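Local coordinates for uncharacterized protein orp (Desulfovibrio gigas, PDB 2WFB) that probably binds a mixed molybdenum-copper sulphide cluster and belongs to the dinitrogenase iron-molybdenum cofactor family, its exact cellular role being undetermined, at residues 24-30 with 59-63. Sequence-based numbering, arbitrary orientation.
Sequences FGRAAGF and AAQVL. With ACT (acetate ion), chain E; PO4 (phosphate ion), chain B; PO4 (phosphate ion), chain C.
Phe30, Ala59 and Leu63 bury the most area where strand 29-34 and the loop leading into it meet helix 55-66 in this alpha/beta fold of the dinitrogenase iron-molybdenum cofactor family. No hydrogen bond joins the two segments; the evidence is for apolar side-chain packing. Leu63 CD2 lies over one face of the Phe30 ring, 3.9 Å from its centroid and 18° off the normal, which defines a CH-pi contact, with the methyl displaced toward the rim. With CG of Phe30 anti to its own carbonyl carbon (chi1 -48°), the ring extends to the helix, and its edge atom CZ reaches Ala59 CB at 3.8 Å. Ala59 and Leu63 are one helical turn apart, as the bond from Leu63 N to Ala59 O confirms, and so present one surface to Phe30 and to Phe24. Phe24 CZ is 3.7 Å from Ala59 CB, while Leu63 CD1 sits at the Phe24 ring edge, in plane. Leu63 thus divides its branches, CD1 to Phe24 and CD2 to Phe30. Ala80 and Leu84 of helix 78-86 also touch Phe24, and Thr10 of strand 6-11 touches both phenylalanine side chains. Phe24 begins a type I turn closed by Ala27 N to Phe24 O; within it, Gly25 N donates to O1 of the chain B phosphate ion, probably from the crystallisation liquor, at 3.0 Å and a nearly straight 170°.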
ATOM      1  N   PHE A  24      -0.515  -3.834  -6.775  1.00 14.40           N
ATOM      2  CA  PHE A  24       0.367  -2.888  -6.111  1.00 13.78           C
ATOM      3  C   PHE A  24       1.042  -1.896  -7.064  1.00 14.09           C
ATOM      4  O   PHE A  24       0.722  -0.715  -7.047  1.00 14.70           O
ATOM      5  CB  PHE A  24       1.408  -3.574  -5.227  1.00 12.34           C
ATOM      6  CG  PHE A  24       2.467  -2.622  -4.743  1.00 13.70           C
ATOM      7  CD1 PHE A  24       2.128  -1.568  -3.879  1.00 11.30           C
ATOM      8  CD2 PHE A  24       3.774  -2.716  -5.205  1.00 12.81           C
ATOM      9  CE1 PHE A  24       3.092  -0.666  -3.459  1.00 13.09           C
ATOM     10  CE2 PHE A  24       4.730  -1.806  -4.788  1.00 14.54           C
ATOM     11  CZ  PHE A  24       4.370  -0.773  -3.892  1.00 13.83           C
ATOM     12  N   GLY A  25       1.974  -2.369  -7.893  1.00 14.46           N
ATOM     13  CA  GLY A  25       2.751  -1.479  -8.760  1.00 14.00           C
ATOM     14  C   GLY A  25       1.906  -0.667  -9.716  1.00 14.68           C
ATOM     15  O   GLY A  25       2.239   0.487 -10.025  1.00 14.33           O
ATOM     16  N   ARG A  26       0.795  -1.263 -10.146  1.00 14.86           N
ATOM     17  CA  ARG A  26      -0.107  -0.665 -11.117  1.00 14.91           C
ATOM     18  C   ARG A  26      -1.468  -0.295 -10.506  1.00 14.83           C
ATOM     19  O   ARG A  26      -2.463  -0.125 -11.239  1.00 15.45           O
ATOM     20  CB  ARG A  26      -0.236  -1.582 -12.360  1.00 15.42           C
ATOM     21  CG  ARG A  26       1.145  -1.765 -13.053  1.00 17.06           C
ATOM     22  CD  ARG A  26       1.194  -2.741 -14.227  1.00 19.15           C
ATOM     23  NE  ARG A  26       2.587  -2.833 -14.661  1.00 20.15           N
ATOM     24  CZ  ARG A  26       3.181  -2.010 -15.528  1.00 23.23           C
ATOM     25  NH1 ARG A  26       2.515  -1.025 -16.107  1.00 23.16           N
ATOM     26  NH2 ARG A  26       4.466  -2.179 -15.821  1.00 24.87           N
ATOM     27  N   ALA A  27      -1.516  -0.150  -9.178  1.00 13.16           N
ATOM     28  CA  ALA A  27      -2.678   0.455  -8.519  1.00 12.66           C
ATOM     29  C   ALA A  27      -2.938   1.850  -9.061  1.00 12.40           C
ATOM     30  O   ALA A  27      -2.009   2.562  -9.453  1.00 12.46           O
ATOM     31  CB  ALA A  27      -2.452   0.526  -6.999  1.00 13.17           C
ATOM     32  N   ALA A  28      -4.196   2.276  -9.072  1.00 13.14           N
ATOM     33  CA  ALA A  28      -4.519   3.680  -9.450  1.00 13.78           C
ATOM     34  C   ALA A  28      -3.800   4.689  -8.515  1.00 13.80           C
ATOM     35  O   ALA A  28      -3.352   5.760  -8.943  1.00 13.06           O
ATOM     36  CB  ALA A  28      -6.067   3.923  -9.458  1.00 13.24           C
ATOM     37  N   GLY A  29      -3.687   4.323  -7.242  1.00 13.19           N
ATOM     38  CA  GLY A  29      -3.094   5.186  -6.247  1.00 12.87           C
ATOM     39  C   GLY A  29      -3.133   4.520  -4.887  1.00 13.14           C
ATOM     40  O   GLY A  29      -3.426   3.324  -4.777  1.00 12.60           O
ATOM     41  N   PHE A  30      -2.845   5.314  -3.856  1.00 13.16           N
ATOM     42  CA  PHE A  30      -2.742   4.854  -2.472  1.00 13.42           C
ATOM     43  C   PHE A  30      -3.456   5.848  -1.611  1.00 13.87           C
ATOM     44  O   PHE A  30      -3.218   7.049  -1.723  1.00 14.11           O
ATOM     45  CB  PHE A  30      -1.283   4.794  -1.991  1.00 13.19           C
ATOM     46  CG  PHE A  30      -0.359   4.108  -2.950  1.00 14.00           C
ATOM     47  CD1 PHE A  30      -0.334   2.732  -3.042  1.00 15.92           C
ATOM     48  CD2 PHE A  30       0.472   4.851  -3.777  1.00 15.83           C
ATOM     49  CE1 PHE A  30       0.505   2.087  -3.959  1.00 17.98           C
ATOM     50  CE2 PHE A  30       1.314   4.205  -4.689  1.00 19.75           C
ATOM     51  CZ  PHE A  30       1.330   2.826  -4.766  1.00 19.33           C
ATOM     52  N   ALA A  59       6.479   2.483  -7.608  1.00 17.21           N
ATOM     53  CA  ALA A  59       5.448   2.646  -6.599  1.00 17.04           C
ATOM     54  C   ALA A  59       6.052   2.637  -5.197  1.00 17.01           C
ATOM     55  O   ALA A  59       5.669   3.450  -4.345  1.00 17.12           O
ATOM     56  CB  ALA A  59       4.369   1.557  -6.756  1.00 16.52           C
ATOM     57  N   ALA A  60       7.027   1.749  -4.969  1.00 17.09           N
ATOM     58  CA  ALA A  60       7.741   1.685  -3.696  1.00 17.46           C
ATOM     59  C   ALA A  60       8.440   3.011  -3.388  1.00 18.45           C
ATOM     60  O   ALA A  60       8.435   3.472  -2.234  1.00 18.78           O
ATOM     61  CB  ALA A  60       8.717   0.536  -3.697  1.00 17.45           C
ATOM     62  N   GLN A  61       9.033   3.624  -4.417  1.00 19.33           N
ATOM     63  CA  GLN A  61       9.661   4.947  -4.297  1.00 20.68           C
ATOM     64  C   GLN A  61       8.653   6.065  -4.031  1.00 20.36           C
ATOM     65  O   GLN A  61       8.927   6.947  -3.230  1.00 20.94           O
ATOM     66  CB  GLN A  61      10.561   5.255  -5.501  1.00 20.92           C
ATOM     67  CG  GLN A  61      11.843   4.412  -5.446  1.00 25.49           C
ATOM     68  CD  GLN A  61      12.509   4.180  -6.803  1.00 31.30           C
ATOM     69  OE1 GLN A  61      12.154   4.800  -7.808  1.00 34.00           O
ATOM     70  NE2 GLN A  61      13.495   3.279  -6.826  1.00 34.03           N
ATOM     71  N   VAL A  62       7.484   6.012  -4.661  1.00 20.48           N
ATOM     72  CA  VAL A  62       6.405   6.937  -4.333  1.00 20.34           C
ATOM     73  C   VAL A  62       6.029   6.839  -2.832  1.00 20.67           C
ATOM     74  O   VAL A  62       5.919   7.862  -2.147  1.00 20.61           O
ATOM     75  CB  VAL A  62       5.196   6.733  -5.267  1.00 20.40           C
ATOM     76  CG1 VAL A  62       3.935   7.487  -4.746  1.00 19.85           C
ATOM     77  CG2 VAL A  62       5.537   7.213  -6.675  1.00 20.33           C
ATOM     78  N   LEU A  63       5.853   5.619  -2.329  1.00 21.04           N
ATOM     79  CA  LEU A  63       5.556   5.378  -0.915  1.00 21.17           C
ATOM     80  C   LEU A  63       6.662   5.796   0.057  1.00 21.45           C
ATOM     81  O   LEU A  63       6.371   6.295   1.124  1.00 21.28           O
ATOM     82  CB  LEU A  63       5.198   3.903  -0.673  1.00 20.90           C
ATOM     83  CG  LEU A  63       3.859   3.429  -1.231  1.00 20.37           C
ATOM     84  CD1 LEU A  63       3.617   1.976  -0.827  1.00 18.47           C
ATOM     85  CD2 LEU A  63       2.725   4.311  -0.742  1.00 20.93           C
TER
HETATM   86  C   ACT E1124      -1.398  -0.790 -15.930  1.00 26.28           C
HETATM   87  O   ACT E1124      -0.399  -0.132 -16.236  1.00 27.01           O
HETATM   88  OXT ACT E1124      -2.495  -0.247 -15.641  1.00 27.02           O
HETATM   89  CH3 ACT E1124      -1.216  -2.231 -15.866  1.00 26.02           C
HETATM   90  P   PO4 B1121       3.931  -5.612  -8.913  1.00 20.16           P
HETATM   91  O1  PO4 B1121       2.641  -5.268  -8.291  1.00 20.13           O
HETATM   92  O2  PO4 B1121       4.677  -6.491  -7.967  1.00 22.11           O
HETATM   93  O3  PO4 B1121       3.700  -6.309 -10.206  1.00 20.78           O
HETATM   94  O4  PO4 B1121       4.713  -4.344  -9.156  1.00 21.45           O
HETATM   95  P   PO4 C1122       5.895  -4.504 -12.733  1.00 28.81           P
HETATM   96  O1  PO4 C1122       6.441  -4.064 -11.397  1.00 30.18           O
HETATM   97  O2  PO4 C1122       6.582  -5.788 -13.094  1.00 30.70           O
HETATM   98  O3  PO4 C1122       4.382  -4.625 -12.639  1.00 31.76           O
HETATM   99  O4  PO4 C1122       6.169  -3.465 -13.784  1.00 29.50           O